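Side-chain contacts in Svp1-like protein 2 (PDB 4V16), which is a beta-propeller protein of the PROPPIN family that binds phosphoinositides, probably to associate with membranes: residues I296-R301 and N323-I328; K238-S243 and T292-V297. All blocks are in the same frame, centred on the assembly; numbering follows the deposited sequence.

How the interactions relate
Interaction 2 comes first along the chain. It starts on strand 238-243 in one propeller blade and closes a long loop onto 292-297 in the following, last blade. That loop spans the rest of the sixth blade, including the engineered Gly-Ser linker that replaces loop 6CD, and the inner strand 285-288. Interaction 1 begins where interaction 2 ends, sharing Ile296 and Val297. It closes a shorter loop from 296-301, through strand 303-312, to 323-328. The two loops follow one another with a slight overlap; neither encloses the other. Interaction 2 joins two blades face to face, whereas interaction 1 stays within the last blade, between its second strand and its outer edge strand, 317-327, with 303-312 in between.

Interaction 1: I296-R301 and N323-I328; sequences IVWPNR and NQRNEI
Arg301 and Arg325 bring two guanidinium groups together over one face of the last propeller blade, beside the indole of Trp298. The blade is a four-stranded antiparallel sheet. Strands 293-298 and 317-327 are not neighbours in it; strand 303-312 runs between them. The backbones therefore stay apart, and side-chain ends make the contact. Arg301 follows the end of strand 293-298, just past the turn at Pro299 and Asn300. Arg325 points its CG anti to the backbone N (chi1 -176°), and its chain extends until a bend at chi3. Its NH2 comes 3.1 Å from NH2 of Arg301. The approach is at the edge of the Arg325 guanidinium, close to its plane. The two planes are nearly parallel, 15° apart. Both nitrogens are donors, so this is a meeting of like charges and no hydrogen bond joins them; at 2.80 Å resolution the exact spacing is uncertain. NH2 of Arg325 also lies obliquely to the Trp298 ring, 4.4 Å from its NE1. One face of that ring carries Ile296 CG2, 3.5 Å above the plane and offset toward the rim. Asp305 of the intervening strand 303-312 joins Arg325 and Trp298: it forms a salt bridge with Arg325 NH1 and accepts a hydrogen bond from Trp298 NE1. Weak hydrogen bonds also run from Arg325 NH2 to Lys276 O and from Arg301 NH1 to Ser281 OG. The carboxylate of Asp305 probably offsets part of the positive charge near Arg325.

Interaction 2: K238-S243 and T292-V297; sequences KLAVVS and TGLVIV
Leu294 turns its CG beside the backbone N and anti to the carbonyl carbon (chi1 -68°), and with chi2 at 79° its CD2 reaches Ala240. Ile296 has a similar first torsion (chi1 -53°), and the further turn at chi2 brings CD1 near Val242. These are the two apolar pairs of the contact. CD2 of Leu294 lies 3.5 Å from CB of Ala240. CD1 of Ile296 is 4.4 Å from CG2 of Val242, a looser approach in which one branch of the valine meets the end of the isoleucine chain. All four residues are buried, and all four point their CB atoms toward the opposing strand. The strands run in roughly the same direction, but they do not belong to one sheet. The CA atoms of Ala240 and Leu294 are 8.6 Å apart, and those of Val242 and Ile296 are 9.5 Å apart. This is the face-to-face stacking of neighbouring blades in the seven-bladed propeller of the PROPPIN family. Strand 238-243 lies in WD repeat 2, and strand 293-298 lies in the blade that follows. The inner strand of that last blade, 285-288, adds to the same apolar layer. Its Trp288 touches both Ala240 and Leu294, and its Ile286 touches both Val242 and Ile296. Alternation along each strand sends the intervening residues elsewhere. Val241 packs on Ile227 and Met230 of its own blade, while Val295 meets Val42, from the loop between strands 36-41 and 46-52 of the first blade.

Interaction 1: I296-R301 and N323-I328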
# COMPACT_ATOMS: atom_id res chain seq x y z
N ILE A 296 12.47 -3.78 0.04
CA ILE A 296 11.65 -4.27 -1.07
C ILE A 296 11.35 -5.75 -0.85
O ILE A 296 12.27 -6.56 -0.79
CB ILE A 296 12.35 -4.09 -2.43
CG1 ILE A 296 12.81 -2.65 -2.63
CG2 ILE A 296 11.43 -4.52 -3.56
CD1 ILE A 296 11.69 -1.63 -2.62
N VAL A 297 10.07 -6.08 -0.73
CA VAL A 297 9.65 -7.47 -0.54
C VAL A 297 9.25 -8.10 -1.87
O VAL A 297 8.40 -7.56 -2.58
CB VAL A 297 8.48 -7.57 0.46
CG1 VAL A 297 7.91 -8.98 0.48
CG2 VAL A 297 8.94 -7.15 1.85
N TRP A 298 9.85 -9.24 -2.18
CA TRP A 298 9.56 -9.97 -3.41
C TRP A 298 8.72 -11.21 -3.11
O TRP A 298 9.23 -12.17 -2.53
CB TRP A 298 10.85 -10.36 -4.12
CG TRP A 298 11.74 -9.20 -4.45
CD1 TRP A 298 12.82 -8.77 -3.74
CD2 TRP A 298 11.63 -8.33 -5.59
NE1 TRP A 298 13.39 -7.68 -4.36
CE2 TRP A 298 12.67 -7.39 -5.50
CE3 TRP A 298 10.75 -8.26 -6.67
CZ2 TRP A 298 12.86 -6.39 -6.45
CZ3 TRP A 298 10.94 -7.26 -7.61
CH2 TRP A 298 11.99 -6.34 -7.49
N PRO A 299 7.43 -11.20 -3.50
CA PRO A 299 6.54 -12.31 -3.13
C PRO A 299 6.92 -13.66 -3.73
O PRO A 299 7.04 -14.64 -2.99
CB PRO A 299 5.17 -11.86 -3.65
CG PRO A 299 5.47 -10.87 -4.72
CD PRO A 299 6.73 -10.18 -4.30
N ASN A 300 7.11 -13.72 -5.04
CA ASN A 300 7.37 -15.00 -5.71
C ASN A 300 8.69 -15.63 -5.27
O ASN A 300 8.77 -16.85 -5.09
CB ASN A 300 7.37 -14.81 -7.23
CG ASN A 300 5.97 -14.53 -7.78
OD1 ASN A 300 4.97 -14.94 -7.20
ND2 ASN A 300 5.91 -13.84 -8.91
N ARG A 301 9.72 -14.81 -5.10
CA ARG A 301 11.03 -15.31 -4.68
C ARG A 301 11.12 -15.46 -3.17
O ARG A 301 12.10 -16.00 -2.65
CB ARG A 301 12.14 -14.38 -5.16
CG ARG A 301 12.11 -14.09 -6.66
CD ARG A 301 13.32 -14.66 -7.37
NE ARG A 301 14.55 -13.94 -7.07
CZ ARG A 301 14.82 -12.71 -7.50
NH1 ARG A 301 13.94 -12.04 -8.24
NH2 ARG A 301 15.97 -12.13 -7.17
N ASN A 323 22.32 -3.39 0.84
CA ASN A 323 23.12 -3.98 1.91
C ASN A 323 22.90 -5.48 2.06
O ASN A 323 23.84 -6.27 1.89
CB ASN A 323 22.82 -3.28 3.24
CG ASN A 323 23.43 -1.90 3.32
OD1 ASN A 323 24.42 -1.60 2.66
ND2 ASN A 323 22.83 -1.04 4.15
N GLN A 324 21.67 -5.88 2.39
CA GLN A 324 21.36 -7.28 2.67
C GLN A 324 20.25 -7.81 1.77
O GLN A 324 19.42 -7.06 1.27
CB GLN A 324 20.97 -7.44 4.13
N ARG A 325 20.27 -9.13 1.57
CA ARG A 325 19.25 -9.83 0.81
C ARG A 325 18.81 -11.05 1.61
O ARG A 325 19.58 -12.01 1.75
CB ARG A 325 19.78 -10.23 -0.57
CG ARG A 325 18.75 -10.89 -1.47
CD ARG A 325 19.29 -11.13 -2.87
NE ARG A 325 18.28 -10.93 -3.90
CZ ARG A 325 18.10 -9.81 -4.59
NH1 ARG A 325 18.87 -8.75 -4.38
NH2 ARG A 325 17.15 -9.74 -5.51
N ASN A 326 17.59 -11.01 2.12
CA ASN A 326 17.12 -12.01 3.09
C ASN A 326 15.96 -12.85 2.60
O ASN A 326 15.03 -12.35 1.97
CB ASN A 326 16.71 -11.31 4.39
CG ASN A 326 17.88 -10.64 5.08
OD1 ASN A 326 18.96 -11.23 5.21
ND2 ASN A 326 17.68 -9.41 5.52
N GLU A 327 16.03 -14.15 2.89
CA GLU A 327 14.90 -15.04 2.72
C GLU A 327 13.91 -14.77 3.85
O GLU A 327 14.31 -14.31 4.92
CB GLU A 327 15.35 -16.50 2.70
CG GLU A 327 16.42 -16.78 1.64
CD GLU A 327 16.89 -18.23 1.65
OE1 GLU A 327 16.49 -18.98 2.56
OE2 GLU A 327 17.66 -18.60 0.74
N ILE A 328 12.64 -15.06 3.63
CA ILE A 328 11.59 -14.61 4.54
C ILE A 328 11.70 -15.23 5.95
O ILE A 328 11.92 -14.49 6.92
CB ILE A 328 10.18 -14.88 3.94
CG1 ILE A 328 9.98 -14.04 2.67
CG2 ILE A 328 9.09 -14.58 4.95
CD1 ILE A 328 10.01 -12.53 2.87

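Interaction 2: K238-S243 and T292-V297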
# COMPACT_ATOMS: atom_id res chain seq x y z
N LYS A 238 10.39 12.32 1.30
CA LYS A 238 10.81 11.57 0.13
C LYS A 238 9.74 10.57 -0.32
O LYS A 238 8.92 10.11 0.48
CB LYS A 238 12.12 10.83 0.41
CG LYS A 238 13.34 11.74 0.39
CD LYS A 238 14.30 11.40 1.51
CE LYS A 238 15.42 12.43 1.60
NZ LYS A 238 15.91 12.60 2.99
N LEU A 239 9.77 10.25 -1.61
CA LEU A 239 8.84 9.31 -2.21
C LEU A 239 9.59 8.26 -3.02
O LEU A 239 10.26 8.58 -4.01
CB LEU A 239 7.84 10.05 -3.10
CG LEU A 239 6.75 9.21 -3.77
CD1 LEU A 239 5.78 8.65 -2.74
CD2 LEU A 239 6.01 10.03 -4.82
N ALA A 240 9.50 7.00 -2.60
CA ALA A 240 10.12 5.89 -3.32
C ALA A 240 9.18 5.36 -4.39
O ALA A 240 7.96 5.31 -4.19
CB ALA A 240 10.50 4.78 -2.35
N VAL A 241 9.74 4.96 -5.53
CA VAL A 241 8.95 4.46 -6.66
C VAL A 241 9.67 3.32 -7.36
O VAL A 241 10.89 3.36 -7.55
CB VAL A 241 8.67 5.58 -7.69
CG1 VAL A 241 7.80 5.06 -8.83
CG2 VAL A 241 8.00 6.77 -7.01
N VAL A 242 8.92 2.30 -7.76
CA VAL A 242 9.45 1.18 -8.53
C VAL A 242 8.58 0.92 -9.76
O VAL A 242 7.36 0.80 -9.65
CB VAL A 242 9.55 -0.11 -7.68
CG1 VAL A 242 10.01 -1.28 -8.53
CG2 VAL A 242 10.49 0.10 -6.51
N SER A 243 9.22 0.84 -10.92
CA SER A 243 8.51 0.61 -12.18
C SER A 243 8.69 -0.83 -12.65
O SER A 243 9.46 -1.59 -12.07
CB SER A 243 9.03 1.56 -13.26
OG SER A 243 10.42 1.40 -13.44
N THR A 292 16.06 6.80 6.09
CA THR A 292 17.15 6.54 5.16
C THR A 292 17.29 5.06 4.82
O THR A 292 18.33 4.63 4.31
CB THR A 292 18.50 7.05 5.72
OG1 THR A 292 18.70 6.53 7.04
CG2 THR A 292 18.52 8.57 5.77
N GLY A 293 16.25 4.28 5.10
CA GLY A 293 16.28 2.85 4.84
C GLY A 293 14.99 2.33 4.24
O GLY A 293 13.90 2.66 4.71
N LEU A 294 15.11 1.52 3.18
CA LEU A 294 13.96 0.90 2.53
C LEU A 294 14.07 -0.61 2.55
O LEU A 294 15.17 -1.16 2.70
CB LEU A 294 13.83 1.36 1.08
CG LEU A 294 13.46 2.82 0.80
CD1 LEU A 294 14.67 3.73 0.96
CD2 LEU A 294 12.88 2.94 -0.60
N VAL A 295 12.93 -1.28 2.38
CA VAL A 295 12.90 -2.72 2.18
C VAL A 295 11.95 -3.06 1.04
O VAL A 295 10.78 -2.67 1.05
CB VAL A 295 12.47 -3.47 3.46
CG1 VAL A 295 12.31 -4.96 3.18
CG2 VAL A 295 13.49 -3.26 4.57
N ILE A 296 12.47 -3.78 0.04
CA ILE A 296 11.65 -4.27 -1.07
C ILE A 296 11.35 -5.75 -0.85
O ILE A 296 12.27 -6.56 -0.79
CB ILE A 296 12.35 -4.09 -2.43
CG1 ILE A 296 12.81 -2.65 -2.63
CG2 ILE A 296 11.43 -4.52 -3.56
CD1 ILE A 296 11.69 -1.63 -2.62
N VAL A 297 10.07 -6.08 -0.73
CA VAL A 297 9.65 -7.47 -0.54
C VAL A 297 9.25 -8.10 -1.87
O VAL A 297 8.40 -7.56 -2.58
CB VAL A 297 8.48 -7.57 0.46
CG1 VAL A 297 7.91 -8.98 0.48
CG2 VAL A 297 8.94 -7.15 1.85